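Local coordinates for DNA-3-methyladenine glycosidase (PDB 2H56), which belongs to the HhH-GPD superfamily of base excision DNA repair proteins, is largely helical, and probably acts on DNA as its relatives do, at residues Asp163-Gly168 with Lys196-Tyr201; Ala151-Met156 with Tyr208-Ala213; Pro21-Ile26 with Gln35-Ala40; Glu77-Gly82 with Asp95-Gln100. One frame throughout, in Å; residues are numbered along the deposited sequence.

Contact 1: residues Asp163-Gly168 with Lys196-Tyr201; sequences DVLSVG and KAWAPY
With CG trans to its own backbone N (chi1 -179°), Leu-165 sends CD1 to the indole of Trp-198, whose CG stands opposite its carbonyl carbon (chi1 -48°). The two side chains cross at about a right angle. Leu-165 CD1 arrives at the benzo edge of the ring system, close to its plane, 3.6 Å from Trp-198 CZ3 and 4.0 Å from Trp-198 CE3. At the other end of the strip the partner is backbone: Asp-163 CB lies 3.5 Å from Pro-200 O, while the Asp-163 carboxylate turns away to a salt bridge with Arg-161. The CA atoms of the two segments come nearest here, those of Asp-163 and Tyr-201 being 4.9 Å apart. Opposite the methyl contact, Trp-198 NE1 is satisfied by Asp-30, and the ring also packs on Ala-205 and Leu-209 of helix 202-219. Pro-200 follows a cis peptide bond, and Tyr-201 N bonds back to Trp-198 O at 2.8 Å, closing a type VI beta turn that delivers Tyr-201 to the N-cap position of helix 202-219. Residues 163-168, extended at 164-166, lie in the loop between helices 148-157 and 170-180, consistent with the Gly/Pro-rich loop of the HhH-GPD fold.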
# COMPACT_ATOMS: atom_id res chain seq x y z
N ASP A 163 9.79 -5.45 0.50
CA ASP A 163 9.68 -6.81 1.05
C ASP A 163 8.34 -7.06 1.81
O ASP A 163 8.31 -7.60 2.91
CB ASP A 163 10.86 -7.06 1.98
CG ASP A 163 10.91 -6.06 3.16
OD1 ASP A 163 10.31 -4.96 3.12
OD2 ASP A 163 11.57 -6.41 4.16
N VAL A 164 7.24 -6.66 1.17
CA VAL A 164 5.91 -6.67 1.75
C VAL A 164 5.00 -7.49 0.81
O VAL A 164 5.05 -7.33 -0.40
CB VAL A 164 5.39 -5.21 1.85
CG1 VAL A 164 3.95 -5.15 2.41
CG2 VAL A 164 6.35 -4.33 2.69
N LEU A 165 4.20 -8.38 1.36
CA LEU A 165 3.23 -9.13 0.59
C LEU A 165 1.87 -9.08 1.33
O LEU A 165 1.69 -9.77 2.34
CB LEU A 165 3.72 -10.56 0.51
CG LEU A 165 2.95 -11.63 -0.26
CD1 LEU A 165 3.04 -11.45 -1.77
CD2 LEU A 165 3.50 -13.01 0.13
N SER A 166 0.92 -8.24 0.90
CA SER A 166 -0.31 -8.17 1.65
C SER A 166 -1.26 -9.31 1.28
O SER A 166 -2.06 -9.23 0.34
CB SER A 166 -1.02 -6.84 1.50
OG SER A 166 -2.17 -6.87 2.34
N VAL A 167 -1.19 -10.37 2.06
CA VAL A 167 -2.00 -11.55 1.77
C VAL A 167 -3.49 -11.24 1.74
O VAL A 167 -4.23 -11.90 1.01
CB VAL A 167 -1.67 -12.66 2.75
CG1 VAL A 167 -2.78 -13.67 2.82
CG2 VAL A 167 -0.35 -13.29 2.31
N GLY A 168 -3.92 -10.21 2.47
CA GLY A 168 -5.35 -9.91 2.57
C GLY A 168 -5.88 -9.01 1.47
O GLY A 168 -7.05 -8.73 1.45
N LYS A 196 6.35 -16.99 -1.77
CA LYS A 196 7.62 -17.47 -1.26
C LYS A 196 8.77 -17.34 -2.28
O LYS A 196 9.92 -17.20 -1.87
CB LYS A 196 7.46 -18.92 -0.77
CG LYS A 196 6.67 -19.08 0.55
CD LYS A 196 6.24 -20.55 0.87
CE LYS A 196 5.40 -20.65 2.20
N ALA A 197 8.45 -17.40 -3.59
CA ALA A 197 9.42 -17.29 -4.70
C ALA A 197 10.03 -15.90 -4.89
O ALA A 197 11.01 -15.76 -5.62
CB ALA A 197 8.75 -17.66 -6.00
N TRP A 198 9.44 -14.89 -4.26
CA TRP A 198 9.78 -13.52 -4.61
C TRP A 198 10.62 -12.79 -3.60
O TRP A 198 11.10 -11.70 -3.91
CB TRP A 198 8.53 -12.70 -4.87
CG TRP A 198 7.60 -13.37 -5.75
CD1 TRP A 198 7.89 -14.19 -6.80
CD2 TRP A 198 6.18 -13.29 -5.67
NE1 TRP A 198 6.72 -14.62 -7.39
CE2 TRP A 198 5.66 -14.08 -6.71
CE3 TRP A 198 5.30 -12.60 -4.83
CZ2 TRP A 198 4.30 -14.23 -6.91
CZ3 TRP A 198 3.95 -12.73 -5.04
CH2 TRP A 198 3.47 -13.54 -6.07
N ALA A 199 10.87 -13.39 -2.43
CA ALA A 199 11.75 -12.73 -1.45
C ALA A 199 13.09 -12.37 -2.08
O ALA A 199 13.59 -13.07 -2.95
CB ALA A 199 11.95 -13.56 -0.24
N PRO A 200 13.66 -11.23 -1.67
CA PRO A 200 13.06 -10.25 -0.74
C PRO A 200 12.39 -9.04 -1.47
O PRO A 200 12.47 -7.91 -1.00
CB PRO A 200 14.28 -9.80 0.06
CG PRO A 200 15.35 -9.78 -0.97
CD PRO A 200 15.00 -10.80 -2.06
N TYR A 201 11.78 -9.27 -2.63
CA TYR A 201 11.21 -8.16 -3.38
C TYR A 201 9.75 -8.34 -3.65
O TYR A 201 9.24 -7.96 -4.70
CB TYR A 201 11.96 -7.98 -4.67
CG TYR A 201 13.38 -7.63 -4.47
CD1 TYR A 201 13.73 -6.52 -3.69
CD2 TYR A 201 14.40 -8.36 -5.06
CE1 TYR A 201 15.07 -6.16 -3.51
CE2 TYR A 201 15.74 -8.01 -4.88
CZ TYR A 201 16.06 -6.91 -4.09
OH TYR A 201 17.35 -6.55 -3.88

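Contact 2: residues Ala151-Met156 with Tyr208-Ala213; sequences AEMFMM and YLWKAA
The six-membered ring of Trp-210 meets two selenium atoms, those of the selenomethionines at Met-153 and Met-156, which lie on opposite sides of the ring plane but well out from its centre. Met-156 SE is at the ring edge, near the plane: 5.0 Å from the centroid, 80° off the normal, and 4.0 Å from Trp-210 CZ3. Met-153 SE has the same centroid distance but comes in obliquely, 71° off the normal, with its terminal CE 4.1 Å from Trp-210 CZ2. Trp-210 CH2, the leading corner of the indole, fits between them, 3.9 Å from Met-153 SE and 3.9 Å from Met-156 SE. Both are Met-aromatic contacts, here with selenium in the place of sulfur. The two chains reach the corner differently. Met-156 runs fully extended beyond CG (chi2 178°), whereas Met-153 bends at chi2 and chi3 to bring its end round. The nearest CA atoms, of Met-153 and Trp-210, are 12.6 Å apart, a gap that these long side chains span. The indole N-H is satisfied by Asp-169, and Leu-172 of helix 170-180 also packs on Trp-210. Val-164, in the loop after helix 148-157, touches Met-156. Helix 148-157 is consistent with the second helix of the helix-hairpin-helix motif, and helix 202-219 meets it through this tryptophan, beside a loop consistent with the Gly/Pro-rich loop and aspartate of the HhH-GPD fold.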
# COMPACT_ATOMS: atom_id res chain seq x y z
N ALA A 151 -1.28 -1.17 7.44
CA ALA A 151 0.15 -1.09 7.70
C ALA A 151 0.89 -1.55 6.47
O ALA A 151 1.91 -0.97 6.11
CB ALA A 151 0.56 -1.95 8.88
N GLU A 152 0.40 -2.60 5.84
CA GLU A 152 1.11 -3.16 4.71
C GLU A 152 1.15 -2.18 3.54
O GLU A 152 2.24 -1.92 3.00
CB GLU A 152 0.55 -4.52 4.32
CG GLU A 152 1.05 -5.60 5.27
CD GLU A 152 0.26 -6.90 5.19
OE1 GLU A 152 -0.94 -6.87 4.76
OE2 GLU A 152 0.86 -7.95 5.59
N MSE A 153 0.00 -1.60 3.19
CA MSE A 153 -0.06 -0.60 2.11
C MSE A 153 0.81 0.62 2.40
O MSE A 153 1.46 1.21 1.47
CB MSE A 153 -1.48 -0.12 1.87
CG MSE A 153 -2.42 -1.19 1.53
SE MSE A 153 -1.99 -1.97 -0.18
CE MSE A 153 -2.72 -0.49 -1.39
N PHE A 154 0.84 0.98 3.69
CA PHE A 154 1.66 2.08 4.15
C PHE A 154 3.13 1.77 3.96
O PHE A 154 3.88 2.66 3.56
CB PHE A 154 1.41 2.37 5.62
CG PHE A 154 2.22 3.50 6.15
CD1 PHE A 154 1.87 4.83 5.86
CD2 PHE A 154 3.33 3.26 6.95
CE1 PHE A 154 2.64 5.89 6.33
CE2 PHE A 154 4.10 4.31 7.44
CZ PHE A 154 3.75 5.63 7.13
N MSE A 155 3.54 0.54 4.25
CA MSE A 155 4.94 0.19 4.14
C MSE A 155 5.35 0.27 2.67
O MSE A 155 6.55 0.45 2.34
CB MSE A 155 5.21 -1.24 4.63
CG MSE A 155 5.01 -1.50 6.09
SE MSE A 155 5.72 -3.23 6.67
CE MSE A 155 7.59 -3.03 6.02
N MSE A 156 4.40 0.06 1.76
CA MSE A 156 4.82 -0.08 0.37
C MSE A 156 4.86 1.32 -0.22
O MSE A 156 5.90 1.78 -0.65
CB MSE A 156 3.88 -0.97 -0.43
CG MSE A 156 3.95 -2.48 -0.13
SE MSE A 156 2.60 -3.33 -1.24
CE MSE A 156 2.60 -5.32 -0.88
N TYR A 208 2.94 -6.09 -10.03
CA TYR A 208 2.52 -6.82 -11.24
C TYR A 208 1.21 -7.55 -11.03
O TYR A 208 0.39 -7.64 -11.94
CB TYR A 208 3.61 -7.78 -11.70
CG TYR A 208 4.75 -7.05 -12.38
CD1 TYR A 208 4.59 -6.56 -13.67
CD2 TYR A 208 5.96 -6.84 -11.74
CE1 TYR A 208 5.59 -5.90 -14.31
CE2 TYR A 208 7.00 -6.16 -12.38
CZ TYR A 208 6.79 -5.69 -13.67
OH TYR A 208 7.78 -5.01 -14.32
N LEU A 209 1.01 -8.06 -9.83
CA LEU A 209 -0.25 -8.71 -9.54
C LEU A 209 -1.38 -7.71 -9.72
O LEU A 209 -2.41 -8.01 -10.37
CB LEU A 209 -0.25 -9.34 -8.14
CG LEU A 209 0.60 -10.62 -7.98
CD1 LEU A 209 0.28 -11.37 -6.70
CD2 LEU A 209 0.37 -11.56 -9.13
N TRP A 210 -1.18 -6.50 -9.19
CA TRP A 210 -2.19 -5.45 -9.33
C TRP A 210 -2.46 -5.12 -10.78
O TRP A 210 -3.60 -4.89 -11.17
CB TRP A 210 -1.80 -4.18 -8.57
CG TRP A 210 -2.24 -4.21 -7.19
CD1 TRP A 210 -3.47 -4.53 -6.76
CD2 TRP A 210 -1.47 -3.91 -6.03
NE1 TRP A 210 -3.53 -4.47 -5.40
CE2 TRP A 210 -2.31 -4.09 -4.92
CE3 TRP A 210 -0.15 -3.52 -5.82
CZ2 TRP A 210 -1.88 -3.87 -3.61
CZ3 TRP A 210 0.29 -3.32 -4.52
CH2 TRP A 210 -0.58 -3.48 -3.43
N LYS A 211 -1.39 -5.11 -11.57
CA LYS A 211 -1.48 -4.83 -13.00
C LYS A 211 -2.32 -5.94 -13.66
O LYS A 211 -3.26 -5.67 -14.43
CB LYS A 211 -0.09 -4.72 -13.59
CG LYS A 211 0.06 -3.61 -14.59
CD LYS A 211 1.52 -3.25 -14.80
CE LYS A 211 1.70 -2.29 -15.97
NZ LYS A 211 1.29 -0.89 -15.62
N ALA A 212 -2.03 -7.19 -13.29
CA ALA A 212 -2.81 -8.34 -13.77
C ALA A 212 -4.28 -8.24 -13.37
O ALA A 212 -5.15 -8.55 -14.18
CB ALA A 212 -2.21 -9.63 -13.26
N ALA A 213 -4.55 -7.82 -12.14
CA ALA A 213 -5.94 -7.69 -11.67
C ALA A 213 -6.76 -6.64 -12.43
O ALA A 213 -7.96 -6.84 -12.62
CB ALA A 213 -5.98 -7.40 -10.17

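Contact 3: residues Pro21-Ile26 with Gln35-Ala40; sequences PEVKTI and QFIEIA
Two consecutive helices near the N terminus, 21-27 and 31-40, pack here through a small aliphatic cluster of Val-23, Ile-26 and Ile-37. Val-23 and Ile-37 reach toward each other tip to tip, Val-23 CG1 lying 3.9 Å from Ile-37 CG2 and equally far from its CD1. Ile-37 thus offers both branches to one methyl: with CG1 opposite the carbonyl carbon (chi1 -69°), CD1 extends on past Val-23. There it meets the end of Ile-26, CD1 to CD1 at 3.9 Å, the two isoleucines passing at a slant. All three residues are buried, and Tyr-208 of helix 202-219 touches both Val-23 and Ile-37, so the cluster is shared with a third helix. Away from the interface, the first turn of helix 21-27 is doubly tied. Pro-21 O accepts Thr-25 N at 3.0 Å and Thr-25 OG1 at 3.1 Å, from opposite faces of its carbonyl plane; the hydroxyl donor is tilted 23° from that plane. Thr-25 CG2 and the CG2 branch of Ile-26 pack on Tyr-201. The whole is a buried aliphatic cluster of a helical hairpin packed against helix 202-219, toward the periphery of this mainly helical fold.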
# COMPACT_ATOMS: atom_id res chain seq x y z
N PRO A 21 17.22 -5.50 -11.47
CA PRO A 21 17.66 -6.63 -10.67
C PRO A 21 16.57 -7.14 -9.71
O PRO A 21 16.52 -8.32 -9.40
CB PRO A 21 18.88 -6.10 -9.93
CG PRO A 21 18.89 -4.66 -10.10
CD PRO A 21 17.97 -4.27 -11.17
N GLU A 22 15.67 -6.28 -9.29
CA GLU A 22 14.55 -6.75 -8.47
C GLU A 22 13.62 -7.64 -9.30
O GLU A 22 13.17 -8.68 -8.85
CB GLU A 22 13.78 -5.57 -7.87
CG GLU A 22 14.64 -4.69 -6.95
CD GLU A 22 15.37 -3.52 -7.67
OE1 GLU A 22 15.54 -3.55 -8.89
OE2 GLU A 22 15.78 -2.55 -6.99
N VAL A 23 13.34 -7.24 -10.53
CA VAL A 23 12.41 -7.98 -11.33
C VAL A 23 13.07 -9.31 -11.69
O VAL A 23 12.41 -10.36 -11.68
CB VAL A 23 11.92 -7.18 -12.56
CG1 VAL A 23 11.32 -8.11 -13.61
CG2 VAL A 23 10.90 -6.19 -12.13
N LYS A 24 14.38 -9.27 -11.95
CA LYS A 24 15.11 -10.48 -12.31
C LYS A 24 15.08 -11.47 -11.16
O LYS A 24 14.93 -12.66 -11.37
CB LYS A 24 16.56 -10.19 -12.73
CG LYS A 24 16.70 -9.33 -14.01
CD LYS A 24 17.11 -10.10 -15.26
CE LYS A 24 17.83 -9.17 -16.30
NZ LYS A 24 18.37 -9.86 -17.53
N THR A 25 15.17 -10.96 -9.94
CA THR A 25 15.10 -11.80 -8.77
C THR A 25 13.74 -12.44 -8.61
O THR A 25 13.66 -13.66 -8.42
CB THR A 25 15.46 -11.04 -7.53
OG1 THR A 25 16.85 -10.76 -7.58
CG2 THR A 25 15.16 -11.86 -6.29
N ILE A 26 12.68 -11.65 -8.73
CA ILE A 26 11.33 -12.18 -8.48
C ILE A 26 10.90 -13.18 -9.54
O ILE A 26 10.08 -14.03 -9.27
CB ILE A 26 10.25 -11.08 -8.35
CG1 ILE A 26 10.08 -10.30 -9.65
CG2 ILE A 26 10.57 -10.13 -7.20
CD1 ILE A 26 8.73 -9.57 -9.71
N GLN A 35 6.81 -14.65 -18.02
CA GLN A 35 5.99 -14.53 -19.23
C GLN A 35 5.06 -13.29 -19.14
O GLN A 35 4.89 -12.56 -20.12
CB GLN A 35 5.17 -15.81 -19.47
CG GLN A 35 5.98 -16.97 -20.03
CD GLN A 35 5.18 -18.24 -20.28
OE1 GLN A 35 4.83 -18.54 -21.42
NE2 GLN A 35 4.89 -19.00 -19.22
N PHE A 36 4.52 -13.05 -17.96
CA PHE A 36 3.61 -11.93 -17.77
C PHE A 36 4.33 -10.59 -17.82
O PHE A 36 3.86 -9.66 -18.48
CB PHE A 36 2.90 -12.03 -16.43
CG PHE A 36 1.99 -10.87 -16.16
CD1 PHE A 36 0.95 -10.58 -17.02
CD2 PHE A 36 2.19 -10.05 -15.06
CE1 PHE A 36 0.12 -9.50 -16.80
CE2 PHE A 36 1.35 -8.95 -14.84
CZ PHE A 36 0.31 -8.70 -15.70
N ILE A 37 5.46 -10.51 -17.11
CA ILE A 37 6.23 -9.27 -17.01
C ILE A 37 6.77 -8.86 -18.36
O ILE A 37 6.76 -7.67 -18.68
CB ILE A 37 7.37 -9.36 -15.96
CG1 ILE A 37 6.80 -9.44 -14.55
CG2 ILE A 37 8.27 -8.15 -16.02
CD1 ILE A 37 7.82 -9.84 -13.52
N GLU A 38 7.19 -9.81 -19.18
CA GLU A 38 7.69 -9.41 -20.50
C GLU A 38 6.57 -8.73 -21.35
O GLU A 38 6.85 -7.79 -22.07
CB GLU A 38 8.45 -10.54 -21.22
CG GLU A 38 9.97 -10.66 -20.78
N ILE A 39 5.32 -9.15 -21.20
CA ILE A 39 4.21 -8.47 -21.85
C ILE A 39 3.80 -7.16 -21.12
O ILE A 39 3.55 -6.12 -21.76
CB ILE A 39 2.99 -9.41 -22.02
CG1 ILE A 39 3.28 -10.53 -23.04
CG2 ILE A 39 1.76 -8.62 -22.46
N ALA A 40 3.75 -7.17 -19.80
CA ALA A 40 3.22 -6.01 -19.06
C ALA A 40 4.17 -4.83 -19.00
O ALA A 40 3.74 -3.72 -18.81
CB ALA A 40 2.82 -6.39 -17.63

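Contact 4: residues Glu77-Gly82 with Asp95-Gln100; sequences EQLVGG and DEALRQ
Apolar contact is confined to one leucine branch: Leu-79 CD1 reaches across to helix 95-100, where it lies 4.4 Å from Ala-97 CB. Beside this, Leu-98 CD2 comes to 4.2 Å from the same Leu-79 CD1; Leu-98 sets out obliquely to the interface, but with CG opposite its carbonyl carbon (chi1 -77°) its end swings nearer. Van der Waals packing on the backbone adds to this, Leu-79 CD1 resting 4.0 Å from Ala-97 O. Val-93 of the intervening loop touches both leucines, and Leu-98 continues onto Ile-108 of helix 105-119. Leu-79 is exposed while Leu-98 is buried, so the contact runs from the surface inward. Backbone hydrogen bonds shape the end of helix 66-80, a Schellman motif: Gly-82 N bonds to Glu-77 O at 2.9 Å and Gly-81 N, weakly, to Gln-78 O at 3.0 Å, with Gly-81 at a positive phi of 84°. The chain thereby leaves the helix right after the turn bearing Leu-79 and heads for the short helix 88-91. Polar contacts gather at the start of helix 95-100: Asp-95 OD1 forms a salt bridge with Arg-112 of helix 105-119, and Ser-94 OG, just before the helix, accepts Ala-97 N.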
# COMPACT_ATOMS: atom_id res chain seq x y z
N GLU A 77 -6.17 20.54 5.35
CA GLU A 77 -4.97 21.33 5.05
C GLU A 77 -5.23 22.81 5.34
O GLU A 77 -4.36 23.49 5.89
CB GLU A 77 -4.44 21.10 3.62
CG GLU A 77 -3.93 19.66 3.38
CD GLU A 77 -2.78 19.52 2.34
OE1 GLU A 77 -2.87 20.16 1.26
OE2 GLU A 77 -1.81 18.74 2.61
N GLN A 78 -6.44 23.31 5.02
CA GLN A 78 -6.76 24.71 5.25
C GLN A 78 -6.79 25.01 6.74
O GLN A 78 -6.25 26.02 7.15
CB GLN A 78 -8.10 25.08 4.65
CG GLN A 78 -8.17 25.08 3.15
CD GLN A 78 -9.61 25.22 2.66
OE1 GLN A 78 -10.26 26.22 2.96
NE2 GLN A 78 -10.12 24.22 1.92
N LEU A 79 -7.37 24.13 7.54
CA LEU A 79 -7.36 24.29 9.01
C LEU A 79 -5.96 24.45 9.54
O LEU A 79 -5.73 25.36 10.29
CB LEU A 79 -8.04 23.10 9.72
CG LEU A 79 -9.54 23.02 9.42
CD1 LEU A 79 -10.18 21.73 9.96
CD2 LEU A 79 -10.24 24.31 9.90
N VAL A 80 -5.01 23.61 9.12
CA VAL A 80 -3.58 23.76 9.53
C VAL A 80 -2.78 24.82 8.75
O VAL A 80 -1.63 25.08 9.10
CB VAL A 80 -2.80 22.43 9.50
CG1 VAL A 80 -3.44 21.43 10.44
CG2 VAL A 80 -2.76 21.86 8.12
N GLY A 81 -3.36 25.41 7.70
CA GLY A 81 -2.77 26.54 6.99
C GLY A 81 -1.77 26.18 5.92
O GLY A 81 -0.91 26.97 5.60
N GLY A 82 -1.89 24.99 5.34
CA GLY A 82 -0.97 24.57 4.28
C GLY A 82 -0.67 23.09 4.41
O GLY A 82 -1.47 22.34 4.95
N ASP A 95 -11.31 19.18 17.68
CA ASP A 95 -12.18 18.16 17.18
C ASP A 95 -13.45 18.70 16.49
O ASP A 95 -13.83 18.22 15.43
CB ASP A 95 -12.55 17.21 18.35
CG ASP A 95 -11.34 16.31 18.81
OD1 ASP A 95 -10.23 16.42 18.24
OD2 ASP A 95 -11.50 15.47 19.74
N GLU A 96 -14.13 19.69 17.06
CA GLU A 96 -15.34 20.19 16.39
C GLU A 96 -14.91 20.70 15.01
O GLU A 96 -15.59 20.46 14.01
CB GLU A 96 -16.08 21.27 17.20
N ALA A 97 -13.76 21.35 14.93
CA ALA A 97 -13.34 21.94 13.65
C ALA A 97 -13.20 20.84 12.61
O ALA A 97 -13.74 20.95 11.51
CB ALA A 97 -12.05 22.71 13.80
N LEU A 98 -12.46 19.79 12.98
CA LEU A 98 -12.25 18.62 12.12
C LEU A 98 -13.55 17.96 11.71
O LEU A 98 -13.70 17.54 10.55
CB LEU A 98 -11.39 17.59 12.84
CG LEU A 98 -9.88 17.89 12.91
CD1 LEU A 98 -9.17 16.86 13.77
CD2 LEU A 98 -9.29 17.95 11.49
N ARG A 99 -14.50 17.88 12.64
CA ARG A 99 -15.82 17.36 12.30
C ARG A 99 -16.59 18.23 11.33
O ARG A 99 -17.24 17.72 10.43
CB ARG A 99 -16.64 17.07 13.56
CG ARG A 99 -16.15 15.76 14.17
CD ARG A 99 -17.12 15.06 15.09
NE ARG A 99 -18.42 14.79 14.49
CZ ARG A 99 -19.44 14.33 15.19
NH1 ARG A 99 -19.29 14.03 16.48
NH2 ARG A 99 -20.61 14.14 14.63
N GLN A 100 -16.51 19.54 11.50
CA GLN A 100 -17.13 20.43 10.54
C GLN A 100 -16.51 20.30 9.17
O GLN A 100 -17.16 20.56 8.17
CB GLN A 100 -17.00 21.86 11.01
CG GLN A 100 -18.01 22.19 12.05
CD GLN A 100 -18.09 23.66 12.35
OE1 GLN A 100 -17.53 24.52 11.63
NE2 GLN A 100 -18.81 23.99 13.44

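In the fold
From the N terminus, contact 3 closes first, a short loop joining helices 21-27 and 31-40. Contact 4 follows in series, folding helix 95-100 back on the end of helix 66-80; it lies remote, its nearest atoms about 29 Å from contact 3 and on the opposite side of the chain's centre. Contact 2 then closes the widest loop, from helix 148-157 to helix 202-219, and contact 1 is nested inside it. Contacts 1 and 2 touch, Ser-166 OG and Glu-152 OE1 probably sharing a hydrogen bond. Contact 3 also meets both: Tyr-201 packs on Ile-26, and Tyr-208 on Phe-36. Helix 202-219 thus ties three contacts into one helical body.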